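Local coordinates for peptidase M16 domain protein (Alicyclobacillus acidocaldarius subsp. acidocaldarius DSM 446, PDB 4XEA) that is a putative M16-family metallopeptidase that binds metal ions and probably hydrolyses peptide bonds, at residues A[22-27]-A[202-207]; A[159-164]-A[229-234]; A[251-256]-A[327-332]. One frame throughout, in Å; residues are numbered along the deposited sequence.

Contact 1. Residues A[22-27]-A[202-207]; sequences LMPRPA and FDADEI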
# COMPACT_ATOMS: atom_id res chain seq x y z
N LEU A 22 3.49 -25.40 1.12
CA LEU A 22 4.73 -24.71 0.81
C LEU A 22 4.77 -24.40 -0.68
O LEU A 22 4.43 -25.25 -1.51
CB LEU A 22 5.95 -25.55 1.20
CG LEU A 22 6.08 -26.07 2.64
CD1 LEU A 22 7.33 -27.00 2.79
CD2 LEU A 22 6.09 -24.95 3.67
N MSE A 23 5.15 -23.18 -1.02
CA MSE A 23 5.31 -22.74 -2.40
C MSE A 23 6.72 -22.16 -2.63
O MSE A 23 6.90 -20.94 -2.68
CB MSE A 23 4.23 -21.68 -2.73
CG MSE A 23 2.83 -22.26 -2.86
SE MSE A 23 1.51 -20.83 -3.00
CE MSE A 23 1.30 -20.49 -1.09
N PRO A 24 7.73 -23.04 -2.79
CA PRO A 24 9.09 -22.54 -2.99
C PRO A 24 9.26 -21.82 -4.33
O PRO A 24 8.80 -22.30 -5.35
CB PRO A 24 9.94 -23.82 -2.92
CG PRO A 24 9.00 -24.95 -3.23
CD PRO A 24 7.67 -24.51 -2.71
N ARG A 25 9.90 -20.65 -4.31
CA ARG A 25 10.14 -19.82 -5.51
C ARG A 25 11.59 -19.37 -5.38
O ARG A 25 11.86 -18.35 -4.76
CB ARG A 25 9.17 -18.63 -5.56
CG ARG A 25 7.69 -19.03 -5.37
CD ARG A 25 6.77 -17.82 -5.19
NE ARG A 25 6.69 -17.03 -6.41
CZ ARG A 25 6.37 -15.74 -6.49
NH1 ARG A 25 6.05 -15.03 -5.41
NH2 ARG A 25 6.37 -15.15 -7.68
N PRO A 26 12.52 -20.16 -5.95
CA PRO A 26 13.96 -20.01 -5.64
C PRO A 26 14.59 -18.71 -6.10
O PRO A 26 15.64 -18.31 -5.57
CB PRO A 26 14.61 -21.22 -6.33
CG PRO A 26 13.60 -21.78 -7.28
CD PRO A 26 12.24 -21.39 -6.73
N ALA A 27 13.97 -18.05 -7.08
CA ALA A 27 14.49 -16.80 -7.62
C ALA A 27 14.28 -15.59 -6.68
O ALA A 27 14.83 -14.51 -6.93
CB ALA A 27 13.86 -16.51 -9.00
N PHE A 202 12.84 -20.26 -0.27
CA PHE A 202 13.29 -21.23 0.76
C PHE A 202 13.36 -22.62 0.17
O PHE A 202 12.74 -22.90 -0.86
CB PHE A 202 12.32 -21.24 1.93
CG PHE A 202 10.92 -21.75 1.57
CD1 PHE A 202 9.99 -20.92 0.94
CD2 PHE A 202 10.57 -23.07 1.82
CE1 PHE A 202 8.74 -21.40 0.58
CE2 PHE A 202 9.30 -23.55 1.48
CZ PHE A 202 8.38 -22.71 0.86
N ASP A 203 14.07 -23.52 0.85
CA ASP A 203 14.20 -24.91 0.38
C ASP A 203 13.05 -25.67 0.97
O ASP A 203 12.93 -25.76 2.18
CB ASP A 203 15.54 -25.50 0.82
CG ASP A 203 15.71 -26.94 0.37
OD1 ASP A 203 14.91 -27.82 0.74
OD2 ASP A 203 16.65 -27.18 -0.37
N ALA A 204 12.21 -26.22 0.11
CA ALA A 204 10.98 -26.88 0.58
C ALA A 204 11.26 -28.17 1.37
O ALA A 204 10.56 -28.48 2.34
CB ALA A 204 10.03 -27.14 -0.60
N ASP A 205 12.28 -28.92 0.97
CA ASP A 205 12.62 -30.17 1.68
C ASP A 205 13.12 -29.82 3.08
O ASP A 205 12.78 -30.48 4.05
CB ASP A 205 13.70 -30.97 0.93
CG ASP A 205 13.28 -31.38 -0.49
OD1 ASP A 205 12.12 -31.76 -0.72
OD2 ASP A 205 14.16 -31.36 -1.37
N GLU A 206 13.96 -28.78 3.16
CA GLU A 206 14.53 -28.34 4.44
C GLU A 206 13.43 -27.90 5.40
O GLU A 206 13.40 -28.33 6.56
CB GLU A 206 15.49 -27.17 4.22
CG GLU A 206 16.10 -26.58 5.51
CD GLU A 206 16.68 -25.17 5.32
OE1 GLU A 206 16.45 -24.55 4.25
OE2 GLU A 206 17.37 -24.70 6.25
N ILE A 207 12.52 -27.05 4.93
CA ILE A 207 11.51 -26.48 5.79
C ILE A 207 10.45 -27.52 6.19
O ILE A 207 9.96 -27.52 7.33
CB ILE A 207 10.86 -25.22 5.15
CG1 ILE A 207 11.90 -24.10 4.98
CG2 ILE A 207 9.67 -24.75 5.99
CD1 ILE A 207 12.66 -23.71 6.25
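Phe202 fills the corner between the end of strand 19-24 and the start of helix 204-216, and the close packing gathers round its ring. Its CG sits in the crowded position between the backbone N and the carbonyl carbon (chi1 65°), and the ring ends up against the strand. Leu22 CB lies at the ring edge, 3.8 Å from Phe202 CZ, with Met23 N also in the ring plane; Pro24 CB stands over one face, offset toward the rim. Pro24 reaches the helix as well, its CG 3.6 Å from Ala204 CB. Leu22 CD1 comes to 3.6 Å from Ala204 O, while its CD2 meets Ile207 CG2 more loosely, at 4.3 Å. An alanine in place of Phe202 would remove the ring and would probably leave Leu22 and Pro24 poorly packed, with the contact to Ile105 of helix 105-116 lost too. The solvent side, with Asp203, Asp205 and Glu206 exposed, is looser and polar. Asp203, the N-cap, accepts from Glu206 N through OD1 at 2.8 Å, the amide approaching from above the carboxylate plane. Asp205 pairs with Arg10. No hydrogen bond joins the two segments, so the helix start meets the strand end through apolar packing, while its capping bond is made within its own first turn.

Contact 2. Residues A[159-164]-A[229-234]; sequences EHPVRI and LYPEEP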
# COMPACT_ATOMS: atom_id res chain seq x y z
N GLU A 159 -28.57 -9.12 15.14
CA GLU A 159 -28.05 -9.96 16.24
C GLU A 159 -26.67 -10.57 15.95
O GLU A 159 -25.96 -10.91 16.87
CB GLU A 159 -28.94 -11.21 16.48
CG GLU A 159 -30.33 -11.01 16.86
CD GLU A 159 -31.27 -12.09 16.24
OE1 GLU A 159 -31.14 -13.31 16.57
OE2 GLU A 159 -32.15 -11.68 15.43
N HIS A 160 -26.33 -10.79 14.67
CA HIS A 160 -25.07 -11.41 14.29
C HIS A 160 -23.87 -10.66 14.94
O HIS A 160 -23.86 -9.42 14.96
CB HIS A 160 -24.92 -11.43 12.77
CG HIS A 160 -23.85 -12.37 12.29
ND1 HIS A 160 -22.51 -12.14 12.50
CD2 HIS A 160 -23.94 -13.57 11.66
CE1 HIS A 160 -21.81 -13.15 12.00
NE2 HIS A 160 -22.65 -14.03 11.49
N PRO A 161 -22.88 -11.39 15.51
CA PRO A 161 -21.73 -10.74 16.13
C PRO A 161 -20.92 -9.79 15.26
O PRO A 161 -20.20 -8.94 15.82
CB PRO A 161 -20.84 -11.92 16.53
CG PRO A 161 -21.79 -13.03 16.79
CD PRO A 161 -22.84 -12.85 15.73
N VAL A 162 -21.02 -9.90 13.93
CA VAL A 162 -20.32 -9.02 13.01
C VAL A 162 -20.67 -7.54 13.29
O VAL A 162 -19.96 -6.63 12.87
CB VAL A 162 -20.56 -9.42 11.54
CG1 VAL A 162 -22.02 -9.06 11.11
CG2 VAL A 162 -19.51 -8.73 10.59
N ARG A 163 -21.75 -7.30 14.00
CA ARG A 163 -22.16 -5.94 14.32
C ARG A 163 -21.35 -5.27 15.42
O ARG A 163 -21.48 -4.06 15.63
CB ARG A 163 -23.65 -5.89 14.64
CG ARG A 163 -24.08 -6.45 15.94
CD ARG A 163 -25.60 -6.57 16.01
NE ARG A 163 -26.26 -5.26 15.77
CZ ARG A 163 -26.35 -4.24 16.64
NH1 ARG A 163 -25.83 -4.31 17.87
NH2 ARG A 163 -26.93 -3.12 16.26
N ILE A 164 -20.55 -6.07 16.13
CA ILE A 164 -19.59 -5.59 17.12
C ILE A 164 -18.20 -5.54 16.51
O ILE A 164 -17.78 -6.47 15.81
CB ILE A 164 -19.58 -6.53 18.33
CG1 ILE A 164 -21.02 -6.69 18.84
CG2 ILE A 164 -18.71 -5.95 19.48
CD1 ILE A 164 -21.64 -5.40 19.34
N LEU A 229 -21.87 -21.82 16.96
CA LEU A 229 -23.24 -21.40 17.28
C LEU A 229 -23.48 -19.92 16.93
O LEU A 229 -22.81 -19.03 17.49
CB LEU A 229 -23.52 -21.65 18.75
CG LEU A 229 -23.41 -23.12 19.20
CD1 LEU A 229 -23.49 -23.21 20.71
CD2 LEU A 229 -24.52 -23.99 18.52
N TYR A 230 -24.43 -19.70 16.01
CA TYR A 230 -24.72 -18.39 15.39
C TYR A 230 -26.24 -18.20 15.37
O TYR A 230 -26.97 -19.20 15.30
CB TYR A 230 -24.17 -18.34 13.97
CG TYR A 230 -22.67 -18.15 13.94
CD1 TYR A 230 -22.11 -16.88 13.94
CD2 TYR A 230 -21.82 -19.24 13.96
CE1 TYR A 230 -20.72 -16.71 13.93
CE2 TYR A 230 -20.43 -19.08 13.97
CZ TYR A 230 -19.90 -17.82 13.97
OH TYR A 230 -18.52 -17.67 13.97
N PRO A 231 -26.71 -16.94 15.51
CA PRO A 231 -28.16 -16.66 15.56
C PRO A 231 -28.84 -16.72 14.19
O PRO A 231 -28.19 -16.65 13.15
CB PRO A 231 -28.23 -15.24 16.14
CG PRO A 231 -26.95 -14.57 15.57
CD PRO A 231 -25.90 -15.70 15.57
N GLU A 232 -30.16 -16.83 14.20
CA GLU A 232 -30.96 -16.71 12.97
C GLU A 232 -31.17 -15.25 12.54
O GLU A 232 -32.20 -14.65 12.77
CB GLU A 232 -32.32 -17.41 13.18
CG GLU A 232 -32.13 -18.91 13.41
CD GLU A 232 -33.42 -19.70 13.64
OE1 GLU A 232 -34.50 -19.09 13.83
OE2 GLU A 232 -33.34 -20.96 13.68
N GLU A 233 -30.23 -14.71 11.84
CA GLU A 233 -30.26 -13.33 11.47
C GLU A 233 -31.36 -13.09 10.38
O GLU A 233 -31.35 -13.77 9.36
CB GLU A 233 -28.88 -12.98 10.95
CG GLU A 233 -28.76 -11.60 10.42
CD GLU A 233 -28.86 -10.52 11.53
OE1 GLU A 233 -28.49 -10.78 12.69
OE2 GLU A 233 -29.32 -9.43 11.17
N PRO A 234 -32.25 -12.11 10.59
CA PRO A 234 -33.19 -11.75 9.51
C PRO A 234 -32.52 -11.29 8.23
O PRO A 234 -31.40 -10.72 8.26
CB PRO A 234 -34.03 -10.62 10.12
CG PRO A 234 -33.94 -10.81 11.61
CD PRO A 234 -32.51 -11.32 11.81
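The linker between the two alpha/beta halves of the M16 fold passes here against the 3-10 turn 161-163, and a carboxylate clamps the approach to that turn. Glu233 OE1 accepts from two successive backbone amides, Glu159 N at 3.0 Å and His160 N at 2.9 Å. The first uses the syn lone pair; the second comes from above the carboxylate plane. Glu233 gets there with CG anti to its backbone N and a bend at chi2 (69°), at the end of an inverse gamma turn centred on Glu232. Its other oxygen, OE2, binds His158 N and forms a salt bridge with Lys258, which would probably favour the ionised form. Earlier along the linker, the His160 and Tyr230 rings are inclined by 29° but slid apart, barely overlapping, with His160 NE2 3.8 Å from Tyr230 CD1. His160 ND1 accepts from Val162 N in the ring plane at 3.0 Å, fixing the ring's rotation; NE2 bonds to Thr312. Pro161 CD and Pro231 CD meet tip to tip at 4.2 Å, while Glu159 slides past Pro231 on the solvent-exposed side, its OE1 3.5 Å from Pro231 CB. The contact thus sets the loop between helices 144-156 and 170-175 beside the connection from strand 227-229 to strand 241-246, and Tyr230 OH bonds to Asp43, just before strand 45-48, the sheet neighbour of strand 227-229.

Contact 3. Residues A[251-256]-A[327-332]; sequences PRLLVG and VLAERI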
# COMPACT_ATOMS: atom_id res chain seq x y z
N PRO A 251 -18.67 15.17 3.68
CA PRO A 251 -19.57 14.04 3.95
C PRO A 251 -19.02 12.72 3.40
O PRO A 251 -18.16 12.74 2.51
CB PRO A 251 -20.88 14.44 3.24
CG PRO A 251 -20.78 15.91 3.01
CD PRO A 251 -19.32 16.23 2.90
N ARG A 252 -19.48 11.60 3.96
CA ARG A 252 -19.15 10.25 3.46
C ARG A 252 -20.44 9.46 3.35
O ARG A 252 -21.30 9.57 4.21
CB ARG A 252 -18.21 9.48 4.39
CG ARG A 252 -16.78 10.00 4.45
CD ARG A 252 -16.64 11.02 5.55
NE ARG A 252 -15.30 11.63 5.62
CZ ARG A 252 -14.21 11.01 6.08
NH1 ARG A 252 -14.28 9.73 6.50
NH2 ARG A 252 -13.05 11.65 6.12
N LEU A 253 -20.55 8.66 2.29
CA LEU A 253 -21.73 7.83 2.05
C LEU A 253 -21.27 6.39 1.98
O LEU A 253 -20.27 6.13 1.33
CB LEU A 253 -22.35 8.16 0.69
CG LEU A 253 -23.64 7.35 0.40
CD1 LEU A 253 -24.79 7.97 1.18
CD2 LEU A 253 -24.02 7.28 -1.08
N LEU A 254 -22.03 5.48 2.61
CA LEU A 254 -21.84 4.05 2.45
C LEU A 254 -23.20 3.47 2.16
O LEU A 254 -24.16 3.75 2.89
CB LEU A 254 -21.30 3.41 3.73
CG LEU A 254 -19.83 3.38 4.08
CD1 LEU A 254 -19.75 2.47 5.31
CD2 LEU A 254 -18.96 2.84 2.95
N VAL A 255 -23.30 2.70 1.07
CA VAL A 255 -24.46 1.92 0.76
C VAL A 255 -24.05 0.45 0.83
O VAL A 255 -22.99 0.05 0.27
CB VAL A 255 -25.00 2.22 -0.64
CG1 VAL A 255 -26.34 1.45 -0.85
CG2 VAL A 255 -25.22 3.74 -0.85
N GLY A 256 -24.84 -0.34 1.55
CA GLY A 256 -24.58 -1.74 1.68
C GLY A 256 -25.76 -2.64 1.39
O GLY A 256 -26.91 -2.22 1.46
N VAL A 327 -27.52 13.15 -3.41
CA VAL A 327 -27.48 13.05 -4.86
C VAL A 327 -26.80 11.74 -5.26
O VAL A 327 -27.28 11.03 -6.14
CB VAL A 327 -26.76 14.25 -5.51
CG1 VAL A 327 -26.80 14.11 -7.03
CG2 VAL A 327 -27.41 15.60 -5.08
N LEU A 328 -25.67 11.44 -4.61
CA LEU A 328 -24.89 10.22 -4.90
C LEU A 328 -25.71 9.00 -4.60
O LEU A 328 -25.73 8.07 -5.40
CB LEU A 328 -23.57 10.17 -4.12
CG LEU A 328 -22.71 8.89 -4.26
CD1 LEU A 328 -22.39 8.58 -5.72
CD2 LEU A 328 -21.44 8.96 -3.43
N ALA A 329 -26.38 8.98 -3.45
CA ALA A 329 -27.25 7.86 -3.11
C ALA A 329 -28.34 7.67 -4.15
O ALA A 329 -28.67 6.52 -4.49
CB ALA A 329 -27.86 8.05 -1.74
N GLU A 330 -28.92 8.76 -4.65
CA GLU A 330 -29.96 8.64 -5.68
C GLU A 330 -29.41 8.06 -6.97
O GLU A 330 -30.06 7.23 -7.61
CB GLU A 330 -30.64 9.99 -5.96
CG GLU A 330 -31.61 9.94 -7.17
CD GLU A 330 -30.95 10.31 -8.54
OE1 GLU A 330 -30.24 11.35 -8.61
OE2 GLU A 330 -31.16 9.59 -9.56
N ARG A 331 -28.21 8.51 -7.37
CA ARG A 331 -27.60 8.08 -8.63
C ARG A 331 -27.27 6.59 -8.59
O ARG A 331 -27.44 5.88 -9.60
CB ARG A 331 -26.33 8.89 -8.94
CG ARG A 331 -26.60 10.33 -9.40
CD ARG A 331 -27.05 10.39 -10.86
NE ARG A 331 -26.05 9.85 -11.78
CZ ARG A 331 -25.00 10.54 -12.26
NH1 ARG A 331 -24.79 11.82 -11.92
NH2 ARG A 331 -24.16 9.94 -13.10
N ILE A 332 -26.78 6.13 -7.44
CA ILE A 332 -26.51 4.71 -7.24
C ILE A 332 -27.79 3.87 -7.36
O ILE A 332 -27.81 2.88 -8.06
CB ILE A 332 -25.86 4.46 -5.87
CG1 ILE A 332 -24.42 4.98 -5.88
CG2 ILE A 332 -25.94 2.98 -5.52
CD1 ILE A 332 -23.80 5.18 -4.46
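A helix packs here on one face of a beta-sheet: helix 325-342 lies over strand 252-258, and every side chain in the interface is apolar and buried. The short segments run nearly side by side in the same sense, at 27°, with their axes 9.5 Å apart at closest approach. Leu253 carries most of the contact. With CG anti to its backbone N (chi1 -178°), it extends one methyl, CD2, into the helix surface among three residues. That methyl lies 3.8 Å from Leu328 CG, on a side chain that crosses it obliquely, and 3.8 Å from the backbone Ala329 N. It is also 4.0 Å from Ala329 CB, a small side chain that lets the leucine come close to the helix backbone. One turn on from Leu328, Ile332 CD1 closes the group at 4.0 Å from Leu253 CD2. The parallel run follows from the topology of this second alpha/beta half; both segments fall in the region matched by the Peptidase M16 inactive domain family. Strand 314-321 lies antiparallel to strand 252-258 in the sheet, and the chain then turns back as helix 325-342 along its face. Two residues along the strand, Val255 points the same way as Leu253. Its CG2 meets Ile332 CD1 tip to tip at 4.1 Å, and the extended outer bond of Ile332 (chi2 162°) carries CD1 out to serve both strand residues. Val417 of the neighbouring strand 415-422 touches both Leu253 and Ala329, widening the apolar layer across the sheet. Helix 288-295 joins the apolar cluster, with Leu293 on Leu328 and Phe289 on Ile332. Arg252 and Leu254 point to the opposite face of the sheet, where Pro144 and Leu152 of helix 144-156 receive them.

In the fold
From the N terminus, strand 19-24 opens contact 1, which closes only at the start of helix 204-216, some 175 residues later, tying strand end to helix start within the first sheet's half. The loop 159-164 falls inside that span, but its partner 229-234 lies beyond it, so contacts 1 and 2 cross along the chain; they sit on opposite sides of its centre, 41 Å apart between centres. Contact 2 closes at the connection from strand 227-229 into strand 241-246, the edge strand of the second half's sheet. Contact 3 then follows in series, joining strand 252-258 to helix 325-342 within that half; its nearest atoms are about 12 Å from those of contact 2 and about 31 Å from those of contact 1.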